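Local structure of ASCH domain-containing protein (2Z0T) at residues S58-K66 / I79-Y90. The protein is of unknown function but, as an ASCH-domain protein of the PUA clan, probably binds RNA. Residues are numbered along the deposited sequence; the frame is centred on the assembly and turned at random.
Sequences SSFKEMLEK and IEEGVKVYRQFY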
loop_
_atom_site.group_PDB
_atom_site.type_symbol
_atom_site.label_atom_id
_atom_site.label_comp_id
_atom_site.label_asym_id
_atom_site.label_seq_id
_atom_site.Cartn_x
_atom_site.Cartn_y
_atom_site.Cartn_z
ATOM N N SER A 58 11.057 0.037 7.902
ATOM C CA SER A 58 11.416 1.309 8.507
ATOM C C SER A 58 11.269 2.454 7.506
ATOM O O SER A 58 11.224 3.619 7.897
ATOM C CB SER A 58 12.859 1.265 9.020
ATOM O OG SER A 58 13.770 1.187 7.939
ATOM N N SER A 59 11.190 2.125 6.218
ATOM C CA SER A 59 11.073 3.153 5.187
ATOM C C SER A 59 10.435 2.652 3.898
ATOM O O SER A 59 10.338 1.445 3.663
ATOM C CB SER A 59 12.458 3.716 4.854
ATOM O OG SER A 59 13.239 2.756 4.161
ATOM N N PHE A 60 10.009 3.591 3.058
ATOM C CA PHE A 60 9.405 3.246 1.781
ATOM C C PHE A 60 10.460 2.624 0.873
ATOM O O PHE A 60 10.170 1.715 0.104
ATOM C CB PHE A 60 8.805 4.495 1.126
ATOM C CG PHE A 60 7.543 4.972 1.792
ATOM C CD1 PHE A 60 6.393 4.185 1.767
ATOM C CD2 PHE A 60 7.508 6.187 2.467
ATOM C CE1 PHE A 60 5.226 4.602 2.410
ATOM C CE2 PHE A 60 6.348 6.614 3.115
ATOM C CZ PHE A 60 5.204 5.818 3.086
ATOM N N LYS A 61 11.688 3.122 0.972
ATOM C CA LYS A 61 12.788 2.597 0.172
ATOM C C LYS A 61 12.970 1.099 0.440
ATOM O O LYS A 61 12.998 0.294 -0.491
ATOM C CB LYS A 61 14.079 3.352 0.505
ATOM C CG LYS A 61 15.329 2.839 -0.203
ATOM C CD LYS A 61 16.532 3.707 0.145
ATOM C CE LYS A 61 17.821 3.171 -0.465
ATOM N NZ LYS A 61 18.224 1.865 0.133
ATOM N N GLU A 62 13.086 0.731 1.710
ATOM C CA GLU A 62 13.267 -0.670 2.081
ATOM C C GLU A 62 12.064 -1.527 1.709
ATOM O O GLU A 62 12.217 -2.658 1.249
ATOM C CB GLU A 62 13.552 -0.790 3.579
ATOM C CG GLU A 62 14.920 -0.250 3.961
ATOM C CD GLU A 62 15.240 -0.452 5.423
ATOM O OE1 GLU A 62 15.239 -1.616 5.877
ATOM O OE2 GLU A 62 15.497 0.554 6.118
ATOM N N MET A 63 10.865 -0.986 1.905
ATOM C CA MET A 63 9.650 -1.710 1.559
ATOM C C MET A 63 9.646 -2.015 0.060
ATOM O O MET A 63 9.379 -3.143 -0.348
ATOM C CB MET A 63 8.416 -0.880 1.942
ATOM C CG MET A 63 7.075 -1.569 1.684
ATOM S SD MET A 63 6.439 -1.300 0.013
ATOM C CE MET A 63 5.955 0.422 0.148
ATOM N N LEU A 64 9.961 -1.014 -0.760
ATOM C CA LEU A 64 9.980 -1.206 -2.206
ATOM C C LEU A 64 11.035 -2.211 -2.668
ATOM O O LEU A 64 10.778 -3.019 -3.558
ATOM C CB LEU A 64 10.195 0.138 -2.917
ATOM C CG LEU A 64 9.028 1.129 -2.817
ATOM C CD1 LEU A 64 9.405 2.445 -3.480
ATOM C CD2 LEU A 64 7.791 0.537 -3.476
ATOM N N GLU A 65 12.217 -2.168 -2.060
ATOM C CA GLU A 65 13.290 -3.084 -2.436
ATOM C C GLU A 65 12.942 -4.538 -2.112
ATOM O O GLU A 65 13.244 -5.445 -2.888
ATOM C CB GLU A 65 14.590 -2.682 -1.728
ATOM C CG GLU A 65 14.954 -1.216 -1.942
ATOM C CD GLU A 65 16.294 -0.830 -1.346
ATOM O OE1 GLU A 65 16.557 -1.173 -0.173
ATOM O OE2 GLU A 65 17.079 -0.165 -2.054
ATOM N N LYS A 66 12.287 -4.747 -0.976
ATOM C CA LYS A 66 11.906 -6.084 -0.531
ATOM C C LYS A 66 10.667 -6.624 -1.250
ATOM O O LYS A 66 10.621 -7.794 -1.635
ATOM C CB LYS A 66 11.656 -6.062 0.981
ATOM C CG LYS A 66 11.366 -7.418 1.610
ATOM C CD LYS A 66 12.577 -8.330 1.559
ATOM C CE LYS A 66 12.351 -9.586 2.383
ATOM N NZ LYS A 66 12.221 -9.278 3.833
ATOM N N ILE A 79 13.702 2.856 -7.670
ATOM C CA ILE A 79 13.327 2.950 -6.266
ATOM C C ILE A 79 13.253 4.420 -5.871
ATOM O O ILE A 79 12.418 4.810 -5.057
ATOM C CB ILE A 79 14.366 2.235 -5.369
ATOM C CG1 ILE A 79 14.475 0.762 -5.771
ATOM C CG2 ILE A 79 13.970 2.354 -3.905
ATOM C CD1 ILE A 79 13.187 -0.025 -5.610
ATOM N N GLU A 80 14.131 5.235 -6.451
ATOM C CA GLU A 80 14.150 6.664 -6.158
ATOM C C GLU A 80 12.821 7.276 -6.582
ATOM O O GLU A 80 12.224 8.061 -5.847
ATOM C CB GLU A 80 15.298 7.357 -6.902
ATOM C CG GLU A 80 16.676 6.774 -6.619
ATOM C CD GLU A 80 16.877 5.410 -7.256
ATOM O OE1 GLU A 80 16.846 5.324 -8.502
ATOM O OE2 GLU A 80 17.067 4.424 -6.510
ATOM N N GLU A 81 12.364 6.913 -7.777
ATOM C CA GLU A 81 11.095 7.410 -8.289
ATOM C C GLU A 81 9.978 6.925 -7.369
ATOM O O GLU A 81 9.049 7.670 -7.054
ATOM C CB GLU A 81 10.857 6.891 -9.708
ATOM C CG GLU A 81 11.845 7.409 -10.739
ATOM C CD GLU A 81 11.706 6.704 -12.075
ATOM O OE1 GLU A 81 10.599 6.736 -12.655
ATOM O OE2 GLU A 81 12.705 6.116 -12.544
ATOM N N GLY A 82 10.082 5.668 -6.943
ATOM C CA GLY A 82 9.081 5.105 -6.053
ATOM C C GLY A 82 8.956 5.924 -4.782
ATOM O O GLY A 82 7.851 6.276 -4.367
ATOM N N VAL A 83 10.088 6.231 -4.158
ATOM C CA VAL A 83 10.077 7.022 -2.932
ATOM C C VAL A 83 9.431 8.387 -3.174
ATOM O O VAL A 83 8.723 8.906 -2.307
ATOM C CB VAL A 83 11.509 7.219 -2.377
ATOM C CG1 VAL A 83 11.474 8.116 -1.150
ATOM C CG2 VAL A 83 12.117 5.866 -2.018
ATOM N N LYS A 84 9.669 8.965 -4.349
ATOM C CA LYS A 84 9.083 10.262 -4.690
ATOM C C LYS A 84 7.562 10.175 -4.707
ATOM O O LYS A 84 6.873 11.092 -4.261
ATOM C CB LYS A 84 9.574 10.739 -6.060
ATOM C CG LYS A 84 10.856 11.551 -6.022
ATOM C CD LYS A 84 11.121 12.205 -7.371
ATOM C CE LYS A 84 12.272 13.195 -7.295
ATOM N NZ LYS A 84 12.518 13.847 -8.612
ATOM N N VAL A 85 7.042 9.071 -5.235
ATOM C CA VAL A 85 5.600 8.868 -5.291
ATOM C C VAL A 85 5.011 8.982 -3.890
ATOM O O VAL A 85 4.032 9.699 -3.673
ATOM C CB VAL A 85 5.249 7.477 -5.871
ATOM C CG1 VAL A 85 3.738 7.258 -5.830
ATOM C CG2 VAL A 85 5.757 7.364 -7.301
ATOM N N TYR A 86 5.616 8.278 -2.935
ATOM C CA TYR A 86 5.137 8.304 -1.558
ATOM C C TYR A 86 5.339 9.648 -0.872
ATOM O O TYR A 86 4.538 10.039 -0.023
ATOM C CB TYR A 86 5.820 7.200 -0.738
ATOM C CG TYR A 86 5.316 5.817 -1.067
ATOM C CD1 TYR A 86 3.985 5.467 -0.835
ATOM C CD2 TYR A 86 6.159 4.863 -1.632
ATOM C CE1 TYR A 86 3.506 4.201 -1.159
ATOM C CE2 TYR A 86 5.691 3.595 -1.960
ATOM C CZ TYR A 86 4.366 3.272 -1.723
ATOM O OH TYR A 86 3.903 2.026 -2.060
ATOM N N ARG A 87 6.397 10.362 -1.244
ATOM C CA ARG A 87 6.676 11.650 -0.625
ATOM C C ARG A 87 5.578 12.669 -0.915
ATOM O O ARG A 87 5.413 13.642 -0.181
ATOM C CB ARG A 87 8.028 12.192 -1.092
ATOM C CG ARG A 87 8.572 13.289 -0.185
ATOM C CD ARG A 87 8.735 12.766 1.238
ATOM N NE ARG A 87 9.771 11.742 1.313
ATOM C CZ ARG A 87 9.776 10.737 2.182
ATOM N NH1 ARG A 87 8.792 10.606 3.060
ATOM N NH2 ARG A 87 10.774 9.864 2.175
ATOM N N GLN A 88 4.822 12.441 -1.981
ATOM C CA GLN A 88 3.736 13.347 -2.328
ATOM C C GLN A 88 2.599 13.177 -1.325
ATOM O O GLN A 88 1.800 14.090 -1.113
ATOM C CB GLN A 88 3.234 13.053 -3.744
ATOM C CG GLN A 88 4.330 13.078 -4.797
ATOM C CD GLN A 88 5.176 14.337 -4.727
ATOM O OE1 GLN A 88 4.662 15.453 -4.839
ATOM N NE2 GLN A 88 6.482 14.164 -4.539
ATOM N N PHE A 89 2.545 12.003 -0.700
ATOM C CA PHE A 89 1.509 11.689 0.281
ATOM C C PHE A 89 1.997 11.768 1.722
ATOM O O PHE A 89 1.283 12.247 2.603
ATOM C CB PHE A 89 0.981 10.264 0.077
ATOM C CG PHE A 89 0.403 10.003 -1.279
ATOM C CD1 PHE A 89 -0.748 10.659 -1.701
ATOM C CD2 PHE A 89 0.987 9.062 -2.122
ATOM C CE1 PHE A 89 -1.311 10.379 -2.943
ATOM C CE2 PHE A 89 0.434 8.775 -3.364
ATOM C CZ PHE A 89 -0.719 9.434 -3.775
ATOM N N TYR A 90 3.214 11.284 1.956
ATOM C CA TYR A 90 3.761 11.224 3.304
ATOM C C TYR A 90 5.117 11.890 3.486
ATOM O O TYR A 90 6.063 11.605 2.751
ATOM C CB TYR A 90 3.874 9.755 3.718
ATOM C CG TYR A 90 2.686 8.917 3.296
ATOM C CD1 TYR A 90 1.430 9.121 3.862
ATOM C CD2 TYR A 90 2.815 7.928 2.318
ATOM C CE1 TYR A 90 0.329 8.364 3.469
ATOM C CE2 TYR A 90 1.716 7.162 1.917
ATOM C CZ TYR A 90 0.478 7.390 2.496
ATOM O OH TYR A 90 -0.619 6.663 2.089
#
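F60 and Y86 lie face against face in an offset stack, their planes 9° apart and centroids 4.2 Å from each other, a pair that illustrates how two helices can be joined with no hydrogen bond between them. F60 opens its helix just after S59, whose OG caps it by accepting from E62 N; chi1 of F60, at -73°, sets CG beside the backbone N and so sends the ring out towards Y86. The Y86 CB also sits over the F60 face, 3.7 Å from the ring centroid, a CH-pi contact. On the far rim, F60 CZ meets Y90 CD2 at 3.3 Å; these two rings touch rim to rim and complete an aromatic cluster. K61 lays CA and CB against V83 CG2 and CG against I79 CG2; the rest of its chain runs extended away from helix 79-87 and bends only at its end, where NZ forms a salt bridge with E65 OE2. M63 bends at chi2 and chi3 and brings its methyl CE to 3.4 Å from Y86 OH. L64 is a knob in a hole made by I79, G82, V83 and Y86: CD1 comes within 3.7 Å of G82 CA, an approach that the glycine's lack of a CB allows, CD2 meets the edge of the Y86 ring, and CB faces I79 CD1. The axes come within 9.3 Å at their closest, with N-to-C directions 128° apart. E95 of helix 92-98 ties both segments, accepting from F60 N and pairing with R87. Within the ASCH domain the two helices thus pack on each other and against the mixed sheet, F60 and M63 on strand 100-107, F60 and Y90 on strand 22-26, while V72 of helix 69-72 touches L64 and Y86.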